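Local atomic coordinates of putative major capsid protein (Cafeteriavirus-dependent mavirus, PDB entry 6G43), a protein that probably builds the capsid shell of a virophage as a trimeric major capsid protein. Residues Q43-V48 with F61-G66; K153-S158 with F415-F420; N439-A444 with D498-S503. One frame throughout, in Å; residues are numbered along the deposited sequence.

Followed from the N terminus, the chain closes three loops one after another, with none nested in or crossing another. Contact 1 closes the shortest, only 12 residues between strand 42-45 and strand 58-66, both in one large antiparallel sheet. Contact 2 closes the longest: 256 residues separate the loop at 153-158 from the end of helix 414-417, so it ties the first half of the chain to the second. Contact 3 spans 53 residues, from a turn ahead of strand 448-457 to helix 497-502, next to both neighbouring subunits. The three lie far apart, their centres 43 to 48 Å from one another, and contact 2 sits across the chain's centre from each of the others.

Contact 1: Q43-V48 with F61-G66; sequences QTIQPV and FNQPLG
Phe61 and the backbone of Ile45 to Pro47 make the tightly packed end of this contact. The carbonyl O of Ile45 comes to the edge of the ring, close to its plane, 3.3 Å from CE1 of Phe61, so the slightly positive C-H rim faces the oxygen. Pro47 takes a face instead: its CB stands 4.0 Å above the plane of the Phe61 ring, displaced toward the rim, and the two side chains lie alongside each other, pointing the same way. The flat aromatic suits this place because it can offer edge and face at once. CG of Phe61 is anti to its own carbonyl carbon (chi1 -62°), which swings the ring back against the other segment. Next along, the branched Ile45 fills the angle between two neighbours: its CG2 lies 3.9 Å from Gln63 CB and also touches the Phe61 ring. Gln63 offers only its methylenes here, since its chain bends at chi2 and its NE2 gives a nearly straight hydrogen bond (175°) to Pro64 O, 3.0 Å away.

The rest is looser. The CA atoms are 4.6 Å apart at Pro47 and Phe61 but 10.7 Å apart at Gln43 and Leu65, where the amide NE2 of Gln43 rests on a Leu65 methyl. No direct hydrogen bond joins the segments. A water donates to Gln46 O (2.7 Å) and accepts from Asn62 N (2.8 Å), beside the exposed Val48 and Asn62.

Within one curled antiparallel sheet, consistent with a jelly-roll capsid protein, Val48 bonds to Thr60 of strand 58-66, Gln43 and Ile45 to Val270 and Met268 of strand 258-273, and Phe61 and Gln63 to Val230 and Phe228 of strand 222-235.

Contact 2: K153-S158 with F415-F420; sequences KIKAVS and FKEAIF
Lys155 NZ donates a hydrogen bond of 2.8 Å to Lys416 O, reaching the carbonyl from above its plane (43° out) and not along a lone pair. This is a lysine contact with a helix C-terminus, in a hexon-clan capsid protein probably of the double jelly-roll type: the acceptor ends helix 414-417, and the donor comes from the long loop between helix 136-142 and strand 183-186. Carbonyls at a helix end often lack a full set of onward N-H partners and would carry the slightly negative end of this one-turn helix, so an ammonium group is a fitting visitor. Glu417 adds to this: its OE2 lies 4.5 Å from Lys155 NZ, too far for a salt bridge but favourable in sign.

Lys153 reaches the same helix end. Its chain is extended beyond CG, long enough to carry NZ to Phe415 O, where it makes a weak hydrogen bond of 3.2 Å beside the weak one from Ala418 N. The same ammonium stands over one face of the Phe415 ring, 4.4 Å from the centroid and 21° off the normal, a cation-pi contact that only an aromatic residue could provide. Phe415 CG is anti to the backbone N (chi1 -176°), which sets the ring beside its own carbonyl so that one lysine can address both.

Against the lysine stems packs Ile419, just past the helix, which also meets Thr167 of the second subunit. Branched at CB, Ile419 sends CD1 toward the Lys155 stem, while its CG2 rests 3.8 Å from Lys153 O.

Contact 3: N439-A444 with D498-S503; sequences NVMANA and DQLLRS
Met441, present as selenomethionine, reaches out from its loop to the side of helix 497-502 and meets two successive leucines in different ways. Against Leu500 it slides past in the opposite direction, and its methyl CE comes to 3.3 Å from Leu500 CB. Against Leu501 it crosses at a slant, with SE 3.5 Å from Leu501 CD2. The last torsion (chi3 -24°) is off the staggered positions and turns the methyl toward Leu500; with so short an approach, the exact place of that methyl is somewhat doubtful. A long, flexible side chain suits this place, because it can touch both leucines.

Leu500 points its own end back at the loop. Its CD1 lies 3.5 Å from Ala442 O and 3.7 Å from Asn443 O, beside the small Ala444. These carbonyls belong to a type II turn closed by Ala444 N bonding to Met441 O at 3.0 Å. Asn443 holds its third position with a positive phi (66°), which asparagine tolerates better than most residues, and its ND2 bonds to Asp477. At the far side Asn439 crosses Leu501 at about a right angle, its OD1 3.8 Å from CD1 of that leucine.

Other subunits close round the same place. Ser33 of the second subunit bonds to Ala442 O and packs on Met441 and Leu500, and Thr13 of the third subunit touches Leu500 and bonds to Ser503 OG.

Since no hydrogen bond crosses between 439-444 and 498-503, the pairing rests on van der Waals packing of apolar groups, in part against backbone carbonyls; hydrogen bonding by Ala442 O and Asn443 ND2 is directed elsewhere, including across the subunit boundary.

Contact 1: Q43-V48 with F61-G66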
loop_
_atom_site.group_PDB
_atom_site.type_symbol
_atom_site.label_atom_id
_atom_site.label_comp_id
_atom_site.label_asym_id
_atom_site.label_seq_id
_atom_site.Cartn_x
_atom_site.Cartn_y
_atom_site.Cartn_z
ATOM N N GLN A 43 27.043 18.652 5.544
ATOM C CA GLN A 43 28.356 18.611 6.194
ATOM C C GLN A 43 28.371 17.633 7.365
ATOM O O GLN A 43 27.353 17.410 8.027
ATOM C CB GLN A 43 28.849 20.005 6.627
ATOM C CG GLN A 43 27.788 21.020 7.015
ATOM C CD GLN A 43 28.396 22.378 7.336
ATOM O OE1 GLN A 43 28.679 23.163 6.436
ATOM N NE2 GLN A 43 28.599 22.657 8.618
ATOM N N THR A 44 29.551 17.058 7.590
ATOM C CA THR A 44 29.773 16.033 8.597
ATOM C C THR A 44 30.463 16.668 9.802
ATOM O O THR A 44 31.561 17.215 9.680
ATOM C CB THR A 44 30.656 14.907 8.023
ATOM O OG1 THR A 44 30.053 14.391 6.827
ATOM C CG2 THR A 44 30.831 13.772 9.021
ATOM N N ILE A 45 29.805 16.592 10.958
ATOM C CA ILE A 45 30.317 17.149 12.207
ATOM C C ILE A 45 30.864 16.007 13.061
ATOM O O ILE A 45 30.123 15.088 13.423
ATOM C CB ILE A 45 29.213 17.910 12.976
ATOM C CG1 ILE A 45 28.658 19.055 12.116
ATOM C CG2 ILE A 45 29.751 18.460 14.298
ATOM C CD1 ILE A 45 27.286 19.536 12.533
ATOM N N GLN A 46 32.162 16.065 13.364
ATOM C CA GLN A 46 32.807 15.095 14.247
ATOM C C GLN A 46 32.551 15.479 15.704
ATOM O O GLN A 46 32.356 16.661 15.998
ATOM C CB GLN A 46 34.318 15.064 13.994
ATOM C CG GLN A 46 34.724 14.688 12.574
ATOM C CD GLN A 46 34.289 13.284 12.174
ATOM O OE1 GLN A 46 34.233 12.376 13.006
ATOM N NE2 GLN A 46 33.979 13.100 10.890
ATOM N N PRO A 47 32.553 14.489 16.624
ATOM C CA PRO A 47 32.421 14.811 18.047
ATOM C C PRO A 47 33.688 15.463 18.623
ATOM O O PRO A 47 34.766 15.345 18.038
ATOM C CB PRO A 47 32.148 13.449 18.697
ATOM C CG PRO A 47 32.751 12.451 17.771
ATOM C CD PRO A 47 32.669 13.036 16.393
ATOM N N VAL A 48 33.537 16.146 19.756
ATOM C CA VAL A 48 34.638 16.915 20.367
ATOM C C VAL A 48 35.827 16.060 20.828
ATOM O O VAL A 48 36.963 16.535 20.839
ATOM C CB VAL A 48 34.155 17.789 21.554
ATOM C CG1 VAL A 48 33.090 18.776 21.093
ATOM C CG2 VAL A 48 33.649 16.938 22.719
ATOM N N PHE A 61 28.711 16.705 20.470
ATOM C CA PHE A 61 28.936 17.488 19.254
ATOM C C PHE A 61 28.788 18.962 19.604
ATOM O O PHE A 61 27.939 19.319 20.418
ATOM C CB PHE A 61 27.920 17.109 18.177
ATOM C CG PHE A 61 28.014 15.681 17.741
ATOM C CD1 PHE A 61 28.882 15.309 16.718
ATOM C CD2 PHE A 61 27.247 14.702 18.358
ATOM C CE1 PHE A 61 28.975 13.984 16.319
ATOM C CE2 PHE A 61 27.336 13.374 17.962
ATOM C CZ PHE A 61 28.202 13.015 16.941
ATOM N N ASN A 62 29.619 19.805 18.992
ATOM C CA ASN A 62 29.598 21.253 19.225
ATOM C C ASN A 62 30.004 21.942 17.929
ATOM O O ASN A 62 31.172 21.897 17.543
ATOM C CB ASN A 62 30.554 21.627 20.370
ATOM C CG ASN A 62 30.510 23.111 20.733
ATOM O OD1 ASN A 62 30.164 23.962 19.915
ATOM N ND2 ASN A 62 30.878 23.424 21.967
ATOM N N GLN A 63 29.035 22.574 17.265
ATOM C CA GLN A 63 29.282 23.250 15.992
ATOM C C GLN A 63 28.286 24.387 15.754
ATOM O O GLN A 63 27.129 24.131 15.416
ATOM C CB GLN A 63 29.216 22.248 14.830
ATOM C CG GLN A 63 29.550 22.830 13.456
ATOM C CD GLN A 63 30.945 23.442 13.402
ATOM O OE1 GLN A 63 31.943 22.722 13.416
ATOM N NE2 GLN A 63 31.019 24.772 13.350
ATOM N N PRO A 64 28.738 25.649 15.924
ATOM C CA PRO A 64 27.963 26.806 15.476
ATOM C C PRO A 64 27.645 26.746 13.980
ATOM O O PRO A 64 28.488 26.322 13.184
ATOM C CB PRO A 64 28.896 27.983 15.776
ATOM C CG PRO A 64 29.700 27.526 16.942
ATOM C CD PRO A 64 29.920 26.057 16.708
ATOM N N LEU A 65 26.433 27.159 13.617
ATOM C CA LEU A 65 25.969 27.116 12.233
ATOM C C LEU A 65 25.090 28.329 11.947
ATOM O O LEU A 65 24.024 28.490 12.548
ATOM C CB LEU A 65 25.175 25.829 11.974
ATOM C CG LEU A 65 25.938 24.500 12.002
ATOM C CD1 LEU A 65 24.968 23.328 11.956
ATOM C CD2 LEU A 65 26.935 24.408 10.855
ATOM N N GLY A 66 25.542 29.180 11.029
ATOM C CA GLY A 66 24.744 30.311 10.560
ATOM C C GLY A 66 23.645 29.877 9.606
ATOM O O GLY A 66 23.585 28.714 9.197
HETATM O O HOH W 1 31.806 18.773 17.632
#

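Contact 2: K153-S158 with F415-F420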
loop_
_atom_site.group_PDB
_atom_site.type_symbol
_atom_site.label_atom_id
_atom_site.label_comp_id
_atom_site.label_asym_id
_atom_site.label_seq_id
_atom_site.Cartn_x
_atom_site.Cartn_y
_atom_site.Cartn_z
ATOM N N LYS A 153 8.804 -14.394 18.787
ATOM C CA LYS A 153 9.918 -15.193 18.284
ATOM C C LYS A 153 10.064 -14.956 16.781
ATOM O O LYS A 153 9.067 -14.827 16.071
ATOM C CB LYS A 153 9.669 -16.679 18.543
ATOM C CG LYS A 153 9.694 -17.079 20.007
ATOM C CD LYS A 153 9.585 -18.590 20.166
ATOM C CE LYS A 153 9.727 -19.004 21.623
ATOM N NZ LYS A 153 9.677 -20.484 21.807
ATOM N N ILE A 154 11.310 -14.900 16.313
ATOM C CA ILE A 154 11.632 -14.773 14.894
ATOM C C ILE A 154 12.306 -16.061 14.431
ATOM O O ILE A 154 13.324 -16.471 14.997
ATOM C CB ILE A 154 12.571 -13.574 14.637
ATOM C CG1 ILE A 154 11.835 -12.256 14.921
ATOM C CG2 ILE A 154 13.081 -13.580 13.198
ATOM C CD1 ILE A 154 12.752 -11.075 15.158
ATOM N N LYS A 155 11.736 -16.688 13.404
ATOM C CA LYS A 155 12.329 -17.859 12.762
ATOM C C LYS A 155 12.564 -17.580 11.280
ATOM O O LYS A 155 11.894 -16.732 10.684
ATOM C CB LYS A 155 11.437 -19.086 12.962
ATOM C CG LYS A 155 11.182 -19.385 14.430
ATOM C CD LYS A 155 10.803 -20.834 14.686
ATOM C CE LYS A 155 10.648 -21.080 16.180
ATOM N NZ LYS A 155 10.409 -22.512 16.502
ATOM N N ALA A 156 13.519 -18.300 10.698
ATOM C CA ALA A 156 13.971 -18.065 9.325
ATOM C C ALA A 156 12.854 -18.188 8.293
ATOM O O ALA A 156 12.775 -17.375 7.372
ATOM C CB ALA A 156 15.107 -19.019 8.984
ATOM N N VAL A 157 11.999 -19.199 8.455
ATOM C CA VAL A 157 10.888 -19.450 7.521
ATOM C C VAL A 157 9.748 -18.424 7.582
ATOM O O VAL A 157 9.099 -18.187 6.562
ATOM C CB VAL A 157 10.290 -20.879 7.665
ATOM C CG1 VAL A 157 11.354 -21.938 7.409
ATOM C CG2 VAL A 157 9.610 -21.090 9.017
ATOM N N SER A 158 9.497 -17.837 8.759
ATOM C CA SER A 158 8.415 -16.849 8.939
ATOM C C SER A 158 8.391 -15.822 7.802
ATOM O O SER A 158 9.440 -15.316 7.392
ATOM C CB SER A 158 8.545 -16.129 10.287
ATOM O OG SER A 158 8.366 -17.024 11.370
ATOM N N PHE A 415 6.131 -25.808 22.983
ATOM C CA PHE A 415 6.544 -24.442 23.324
ATOM C C PHE A 415 7.536 -23.840 22.329
ATOM O O PHE A 415 7.410 -22.670 21.962
ATOM C CB PHE A 415 7.139 -24.398 24.737
ATOM C CG PHE A 415 7.499 -23.011 25.193
ATOM C CD1 PHE A 415 6.505 -22.062 25.399
ATOM C CD2 PHE A 415 8.827 -22.644 25.402
ATOM C CE1 PHE A 415 6.821 -20.778 25.812
ATOM C CE2 PHE A 415 9.151 -21.357 25.817
ATOM C CZ PHE A 415 8.144 -20.422 26.024
ATOM N N LYS A 416 8.513 -24.641 21.905
ATOM C CA LYS A 416 9.502 -24.230 20.904
ATOM C C LYS A 416 8.850 -23.821 19.578
ATOM O O LYS A 416 9.227 -22.805 18.990
ATOM C CB LYS A 416 10.513 -25.358 20.666
ATOM C CG LYS A 416 11.759 -24.936 19.899
ATOM C CD LYS A 416 12.633 -26.128 19.542
ATOM C CE LYS A 416 13.799 -25.712 18.658
ATOM N NZ LYS A 416 14.522 -26.892 18.106
ATOM N N GLU A 417 7.885 -24.617 19.117
ATOM C CA GLU A 417 7.147 -24.320 17.886
ATOM C C GLU A 417 6.196 -23.127 18.026
ATOM O O GLU A 417 5.950 -22.417 17.051
ATOM C CB GLU A 417 6.351 -25.550 17.429
ATOM C CG GLU A 417 7.200 -26.749 17.025
ATOM C CD GLU A 417 8.022 -26.510 15.769
ATOM O OE1 GLU A 417 7.454 -26.047 14.753
ATOM O OE2 GLU A 417 9.240 -26.793 15.796
ATOM N N ALA A 418 5.665 -22.920 19.231
ATOM C CA ALA A 418 4.691 -21.862 19.496
ATOM C C ALA A 418 5.272 -20.461 19.305
ATOM O O ALA A 418 6.304 -20.122 19.893
ATOM C CB ALA A 418 4.131 -22.006 20.903
ATOM N N ILE A 419 4.600 -19.672 18.467
ATOM C CA ILE A 419 4.950 -18.275 18.214
ATOM C C ILE A 419 3.720 -17.437 18.548
ATOM O O ILE A 419 2.605 -17.767 18.133
ATOM C CB ILE A 419 5.376 -18.040 16.743
ATOM C CG1 ILE A 419 6.607 -18.893 16.400
ATOM C CG2 ILE A 419 5.702 -16.567 16.500
ATOM C CD1 ILE A 419 6.904 -18.997 14.917
ATOM N N PHE A 420 3.940 -16.360 19.298
ATOM C CA PHE A 420 2.877 -15.462 19.748
ATOM C C PHE A 420 3.049 -14.089 19.128
ATOM O O PHE A 420 4.149 -13.717 18.714
ATOM C CB PHE A 420 2.909 -15.332 21.271
ATOM C CG PHE A 420 2.684 -16.629 21.987
ATOM C CD1 PHE A 420 3.755 -17.465 22.295
ATOM C CD2 PHE A 420 1.398 -17.031 22.333
ATOM C CE1 PHE A 420 3.545 -18.673 22.944
ATOM C CE2 PHE A 420 1.184 -18.236 22.983
ATOM C CZ PHE A 420 2.257 -19.058 23.289
#

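Contact 3: N439-A444 with D498-S503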
loop_
_atom_site.group_PDB
_atom_site.type_symbol
_atom_site.label_atom_id
_atom_site.label_comp_id
_atom_site.label_asym_id
_atom_site.label_seq_id
_atom_site.Cartn_x
_atom_site.Cartn_y
_atom_site.Cartn_z
ATOM N N ASN A 439 -14.802 18.974 31.816
ATOM C CA ASN A 439 -13.614 19.837 31.878
ATOM C C ASN A 439 -12.284 19.106 31.628
ATOM O O ASN A 439 -11.283 19.749 31.295
ATOM C CB ASN A 439 -13.559 20.563 33.229
ATOM C CG ASN A 439 -14.693 21.564 33.405
ATOM O OD1 ASN A 439 -15.139 22.198 32.447
ATOM N ND2 ASN A 439 -15.160 21.719 34.641
ATOM N N VAL A 440 -12.271 17.782 31.797
ATOM C CA VAL A 440 -11.091 16.961 31.500
ATOM C C VAL A 440 -10.967 16.790 29.980
ATOM O O VAL A 440 -11.557 15.877 29.397
ATOM C CB VAL A 440 -11.162 15.587 32.208
ATOM C CG1 VAL A 440 -9.932 14.740 31.900
ATOM C CG2 VAL A 440 -11.294 15.769 33.712
HETATM N N MSE A 441 -10.212 17.689 29.354
HETATM C CA MSE A 441 -10.033 17.713 27.900
HETATM C C MSE A 441 -8.600 17.969 27.565
HETATM O O MSE A 441 -7.874 18.567 28.353
HETATM C CB MSE A 441 -10.814 18.873 27.312
HETATM C CG MSE A 441 -12.314 18.601 27.301
HETATM SE SE MSE A 441 -13.331 20.205 26.768
HETATM C CE MSE A 441 -12.117 21.676 27.208
ATOM N N ALA A 442 -8.197 17.547 26.368
ATOM C CA ALA A 442 -6.825 17.706 25.896
ATOM C C ALA A 442 -6.381 19.169 25.972
ATOM O O ALA A 442 -7.115 20.065 25.553
ATOM C CB ALA A 442 -6.701 17.185 24.474
ATOM N N ASN A 443 -5.195 19.389 26.540
ATOM C CA ASN A 443 -4.612 20.725 26.752
ATOM C C ASN A 443 -5.364 21.633 27.747
ATOM O O ASN A 443 -5.162 22.852 27.747
ATOM C CB ASN A 443 -4.393 21.446 25.408
ATOM C CG ASN A 443 -3.424 20.709 24.499
ATOM O OD1 ASN A 443 -2.439 20.129 24.959
ATOM N ND2 ASN A 443 -3.696 20.731 23.198
ATOM N N ALA A 444 -6.190 21.046 28.613
ATOM C CA ALA A 444 -6.871 21.800 29.663
ATOM C C ALA A 444 -5.910 22.033 30.822
ATOM O O ALA A 444 -5.218 21.107 31.250
ATOM C CB ALA A 444 -8.101 21.053 30.148
ATOM N N ASP A 498 -12.982 26.347 29.960
ATOM C CA ASP A 498 -13.977 27.247 29.375
ATOM C C ASP A 498 -13.551 27.840 28.023
ATOM O O ASP A 498 -14.383 27.986 27.129
ATOM C CB ASP A 498 -14.320 28.373 30.355
ATOM C CG ASP A 498 -15.549 29.163 29.928
ATOM O OD1 ASP A 498 -16.643 28.565 29.838
ATOM O OD2 ASP A 498 -15.418 30.383 29.679
ATOM N N GLN A 499 -12.269 28.189 27.885
ATOM C CA GLN A 499 -11.712 28.642 26.596
ATOM C C GLN A 499 -11.897 27.593 25.500
ATOM O O GLN A 499 -12.408 27.890 24.420
ATOM C CB GLN A 499 -10.217 28.965 26.720
ATOM C CG GLN A 499 -9.905 30.351 27.254
ATOM C CD GLN A 499 -8.408 30.577 27.424
ATOM O OE1 GLN A 499 -7.755 29.890 28.214
ATOM N NE2 GLN A 499 -7.854 31.541 26.683
ATOM N N LEU A 500 -11.473 26.370 25.801
ATOM C CA LEU A 500 -11.504 25.260 24.848
ATOM C C LEU A 500 -12.925 24.795 24.495
ATOM O O LEU A 500 -13.204 24.486 23.334
ATOM C CB LEU A 500 -10.689 24.097 25.407
ATOM C CG LEU A 500 -9.201 24.339 25.669
ATOM C CD1 LEU A 500 -8.592 23.144 26.387
ATOM C CD2 LEU A 500 -8.447 24.637 24.384
ATOM N N LEU A 501 -13.812 24.754 25.490
ATOM C CA LEU A 501 -15.233 24.437 25.276
ATOM C C LEU A 501 -15.951 25.452 24.377
ATOM O O LEU A 501 -16.780 25.069 23.551
ATOM C CB LEU A 501 -15.964 24.345 26.620
ATOM C CG LEU A 501 -15.698 23.095 27.466
ATOM C CD1 LEU A 501 -16.097 23.334 28.916
ATOM C CD2 LEU A 501 -16.435 21.890 26.901
ATOM N N ARG A 502 -15.626 26.735 24.551
ATOM C CA ARG A 502 -16.208 27.826 23.757
ATOM C C ARG A 502 -15.578 28.036 22.371
ATOM O O ARG A 502 -16.091 28.828 21.579
ATOM C CB ARG A 502 -16.133 29.142 24.547
ATOM C CG ARG A 502 -17.128 29.239 25.695
ATOM C CD ARG A 502 -17.223 30.661 26.234
ATOM N NE ARG A 502 -18.289 30.809 27.230
ATOM C CZ ARG A 502 -18.684 31.966 27.771
ATOM N NH1 ARG A 502 -18.111 33.123 27.429
ATOM N NH2 ARG A 502 -19.669 31.970 28.669
ATOM N N SER A 503 -14.477 27.341 22.076
ATOM C CA SER A 503 -13.760 27.509 20.810
ATOM C C SER A 503 -14.576 27.017 19.606
ATOM O O SER A 503 -15.460 26.175 19.771
ATOM C CB SER A 503 -12.425 26.767 20.860
ATOM O OG SER A 503 -11.626 27.229 21.934
#